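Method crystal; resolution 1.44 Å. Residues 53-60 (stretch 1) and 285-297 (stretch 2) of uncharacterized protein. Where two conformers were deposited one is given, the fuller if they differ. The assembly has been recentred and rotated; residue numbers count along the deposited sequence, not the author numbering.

Stretch 1 53-60: LEGVRALR
Stretch 2 (285-297) IWEAQMVHEFGKD

What polar link ties the two stretches together? A single salt bridge does so: Lys 296 NZ donates a hydrogen bond to Glu 54 OE2 at 2.6 Å, a short distance for two opposite charges. Glu 54 leaves the helix sideways to stretch 2, but chi1 t (165°), chi2 p (54°) and chi3 near -12° bring its carboxylate closer. Lys 296 points toward the helix and reaches out nearly extended, with chi1, chi2 and chi4 all t and chi3 between wells at 125°. Its aliphatic portion is used as well, since CE lies 4.1 Å from Ala 58 CB; the small alanine, directed toward stretch 2, offers an apolar surface one helical turn after Glu 54. The other carboxylate oxygen, Glu 54 OE1, forms a salt bridge with Arg 57 NE at 3.3 Å, a weak hydrogen bond within the helix.

What backbone framework sets these side chains in place? Residues 53-60 are regular helix, phi near -65° and psi near -40°, with i to i+4 bonds such as Ala 58 N to Glu 54 O at 2.9 Å. Stretch 2 begins as strand 285-287, phi/psi about -117/123 at Trp 286, and then folds through a type I turn from Glu 287 to Met 290, closed by Met 290 N to Glu 287 O at 3.0 Å. The chain is then helical through Phe 294, and Gly 295 is the first residue to leave helical angles, with phi/psi of 112/139, which would jam a CB against the preceding carbonyl oxygen. Gly 295 is also the N-cap residue of the next helix, which starts at Lys 296.

How closely do the backbones approach? Gly 55 CA lies 6.3 Å from Val 291 CA, and Val 56 CA lies 6.2 Å from Ala 288 CA. Glycine suits this approach: an ideal CB on Gly 55 would sit only 3.6 Å from Val 291 CG1. Val 291, chi1 t (161°), points toward the helix and rests its CG2 4.0 Å from Gly 55 O. Ala 288, small and buried, meets Val 56 through its CB, 4.3 Å from Val 56 CG2, with Val 56 chi1 at t (175°).

Which side chain does most to fill the apolar part of the contact? Leu 59 has the largest area covered by the opposing stretch, 82 Å² of the 375 Å² buried in total. It points toward stretch 2 with chi1 t (-165°) and chi2 p (59°). Leu 59 CD1 lies 4.3 Å from Trp 286 CE3, at an oblique approach to the ring, and 4.5 Å from Val 291 CG2, and Leu 59 CD2 lies 4.2 Å from Ala 288 CA. Trp 286, chi1 m (-69°) and chi2 44°, directs its CB toward the helix from the strand, and its broad apolar ring suits this buried position beside a branched leucine.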

# COMPACT_ATOMS: atom_id res chain seq x y z
N LEU A 53 -4.18 20.34 16.11
CA LEU A 53 -2.99 20.92 15.51
C LEU A 53 -1.73 20.43 16.21
O LEU A 53 -0.79 20.04 15.55
CB LEU A 53 -3.07 22.44 15.59
CG LEU A 53 -1.80 23.22 15.18
CD1 LEU A 53 -1.37 22.94 13.72
CD2 LEU A 53 -2.02 24.72 15.42
N GLU A 54 -1.71 20.44 17.53
CA GLU A 54 -0.51 20.00 18.23
C GLU A 54 -0.18 18.55 17.93
O GLU A 54 1.00 18.20 17.83
CB GLU A 54 -0.57 20.22 19.74
CG GLU A 54 0.53 19.44 20.57
CD GLU A 54 2.03 19.65 20.13
OE1 GLU A 54 2.33 20.22 19.04
OE2 GLU A 54 2.92 19.22 20.90
N GLY A 55 -1.18 17.68 17.80
CA GLY A 55 -0.91 16.29 17.52
C GLY A 55 -0.33 16.07 16.14
O GLY A 55 0.57 15.24 15.95
N VAL A 56 -0.85 16.78 15.14
CA VAL A 56 -0.39 16.67 13.80
C VAL A 56 1.06 17.21 13.68
O VAL A 56 1.92 16.62 13.06
CB VAL A 56 -1.41 17.39 12.91
CG1 VAL A 56 -0.95 17.43 11.52
CG2 VAL A 56 -2.80 16.68 13.04
N ARG A 57 1.28 18.36 14.27
CA ARG A 57 2.61 19.00 14.28
C ARG A 57 3.64 18.09 14.98
O ARG A 57 4.75 17.90 14.50
CB ARG A 57 2.53 20.35 14.96
CG ARG A 57 3.87 21.07 15.08
CD ARG A 57 3.69 22.52 15.58
NE ARG A 57 2.82 22.57 16.75
CZ ARG A 57 1.91 23.51 17.04
NH1 ARG A 57 1.70 24.58 16.25
NH2 ARG A 57 1.17 23.38 18.15
N ALA A 58 3.25 17.50 16.10
CA ALA A 58 4.17 16.63 16.81
C ALA A 58 4.54 15.42 15.96
O ALA A 58 5.70 15.01 15.95
CB ALA A 58 3.53 16.17 18.13
N LEU A 59 3.57 14.85 15.26
CA LEU A 59 3.86 13.70 14.44
C LEU A 59 4.79 14.07 13.27
O LEU A 59 5.72 13.32 12.96
CB LEU A 59 2.52 13.07 13.97
CG LEU A 59 2.61 11.68 13.40
CD1 LEU A 59 3.18 10.69 14.41
CD2 LEU A 59 1.17 11.25 12.96
N ARG A 60 4.56 15.24 12.64
CA ARG A 60 5.43 15.71 11.56
C ARG A 60 6.85 15.99 12.05
O ARG A 60 7.80 15.70 11.37
CB ARG A 60 4.87 16.95 10.86
CG ARG A 60 5.62 17.58 9.65
CD ARG A 60 5.74 16.55 8.64
NE ARG A 60 6.36 16.87 7.35
CZ ARG A 60 7.66 16.91 7.10
NH1 ARG A 60 8.56 16.91 8.08
NH2 ARG A 60 8.06 16.91 5.85
N ILE A 285 1.34 4.10 5.95
CA ILE A 285 0.24 5.04 6.22
C ILE A 285 0.05 5.06 7.73
O ILE A 285 -0.17 4.01 8.33
CB ILE A 285 -1.05 4.69 5.50
CG1 ILE A 285 -0.85 4.73 3.98
CG2 ILE A 285 -2.19 5.65 5.94
CD1 ILE A 285 -2.00 4.13 3.15
N TRP A 286 0.17 6.23 8.33
CA TRP A 286 -0.07 6.46 9.76
C TRP A 286 -1.23 7.42 9.90
O TRP A 286 -1.19 8.55 9.41
CB TRP A 286 1.13 7.08 10.45
CG TRP A 286 2.35 6.21 10.60
CD1 TRP A 286 2.90 5.38 9.66
CD2 TRP A 286 3.16 6.05 11.77
NE1 TRP A 286 4.00 4.75 10.17
CE2 TRP A 286 4.18 5.13 11.47
CE3 TRP A 286 3.10 6.55 13.08
CZ2 TRP A 286 5.15 4.76 12.39
CZ3 TRP A 286 4.07 6.19 13.97
CH2 TRP A 286 5.07 5.31 13.64
N GLU A 287 -2.27 7.02 10.60
CA GLU A 287 -3.39 7.92 10.83
C GLU A 287 -3.07 8.88 11.96
O GLU A 287 -2.58 8.46 13.01
CB GLU A 287 -4.63 7.12 11.17
CG GLU A 287 -5.11 6.16 10.08
CD GLU A 287 -4.33 4.85 9.96
OE1 GLU A 287 -3.51 4.49 10.84
OE2 GLU A 287 -4.60 4.12 8.99
N ALA A 288 -3.31 10.16 11.71
CA ALA A 288 -3.03 11.21 12.71
C ALA A 288 -3.72 10.91 14.04
O ALA A 288 -3.17 11.21 15.10
CB ALA A 288 -3.45 12.55 12.19
N GLN A 289 -4.91 10.34 13.98
CA GLN A 289 -5.68 10.06 15.20
C GLN A 289 -4.99 9.08 16.14
O GLN A 289 -5.40 8.94 17.31
CB GLN A 289 -7.10 9.60 14.88
CG GLN A 289 -7.27 8.34 14.03
CD GLN A 289 -6.95 7.05 14.76
OE1 GLN A 289 -5.90 6.47 14.56
NE2 GLN A 289 -7.87 6.58 15.61
N MSE A 290 -3.93 8.41 15.68
CA MSE A 290 -3.22 7.46 16.56
C MSE A 290 -2.62 8.14 17.76
O MSE A 290 -2.50 7.53 18.86
CB MSE A 290 -2.12 6.69 15.81
CG MSE A 290 -2.64 5.62 14.92
SE MSE A 290 -1.32 4.49 14.10
CE MSE A 290 -0.13 5.91 13.54
N VAL A 291 -2.24 9.41 17.61
CA VAL A 291 -1.68 10.18 18.75
C VAL A 291 -2.71 10.23 19.88
O VAL A 291 -2.37 10.04 21.05
CB VAL A 291 -1.26 11.60 18.30
CG1 VAL A 291 -1.13 12.57 19.46
CG2 VAL A 291 -0.00 11.53 17.43
N HIS A 292 -3.97 10.47 19.54
CA HIS A 292 -5.04 10.49 20.54
C HIS A 292 -5.39 9.08 21.04
O HIS A 292 -5.60 8.86 22.26
CB HIS A 292 -6.31 11.12 19.97
CG HIS A 292 -7.34 11.43 21.00
ND1 HIS A 292 -7.28 12.58 21.76
CD2 HIS A 292 -8.46 10.78 21.38
CE1 HIS A 292 -8.31 12.61 22.58
NE2 HIS A 292 -9.05 11.54 22.37
N GLU A 293 -5.46 8.11 20.14
CA GLU A 293 -5.90 6.77 20.53
C GLU A 293 -4.90 6.08 21.46
O GLU A 293 -5.29 5.37 22.41
CB GLU A 293 -6.16 5.90 19.30
CG GLU A 293 -6.88 4.61 19.66
CD GLU A 293 -7.48 3.86 18.50
OE1 GLU A 293 -7.33 4.26 17.32
OE2 GLU A 293 -8.10 2.79 18.79
N PHE A 294 -3.62 6.28 21.20
CA PHE A 294 -2.55 5.51 21.86
C PHE A 294 -1.58 6.32 22.69
O PHE A 294 -0.81 5.74 23.46
CB PHE A 294 -1.77 4.72 20.81
CG PHE A 294 -2.64 3.79 20.02
CD1 PHE A 294 -3.33 2.74 20.65
CD2 PHE A 294 -2.86 3.97 18.68
CE1 PHE A 294 -4.15 1.89 19.92
CE2 PHE A 294 -3.68 3.10 17.96
CZ PHE A 294 -4.34 2.08 18.60
N GLY A 295 -1.60 7.63 22.56
CA GLY A 295 -0.77 8.53 23.33
C GLY A 295 0.27 9.21 22.46
O GLY A 295 0.90 8.56 21.60
N LYS A 296 0.48 10.50 22.69
CA LYS A 296 1.37 11.28 21.87
C LYS A 296 2.81 10.80 21.97
O LYS A 296 3.49 10.65 20.96
CB LYS A 296 1.25 12.77 22.20
CG LYS A 296 2.14 13.66 21.42
CD LYS A 296 1.85 15.14 21.77
CE LYS A 296 3.09 15.87 22.23
NZ LYS A 296 2.75 17.27 22.66
N ASP A 297 3.29 10.53 23.19
CA ASP A 297 4.69 10.15 23.32
C ASP A 297 4.98 8.80 22.71
O ASP A 297 6.00 8.64 22.02
CB ASP A 297 5.15 10.18 24.77
CG ASP A 297 5.20 11.58 25.35
OD1 ASP A 297 5.22 12.60 24.61
OD2 ASP A 297 5.24 11.65 26.59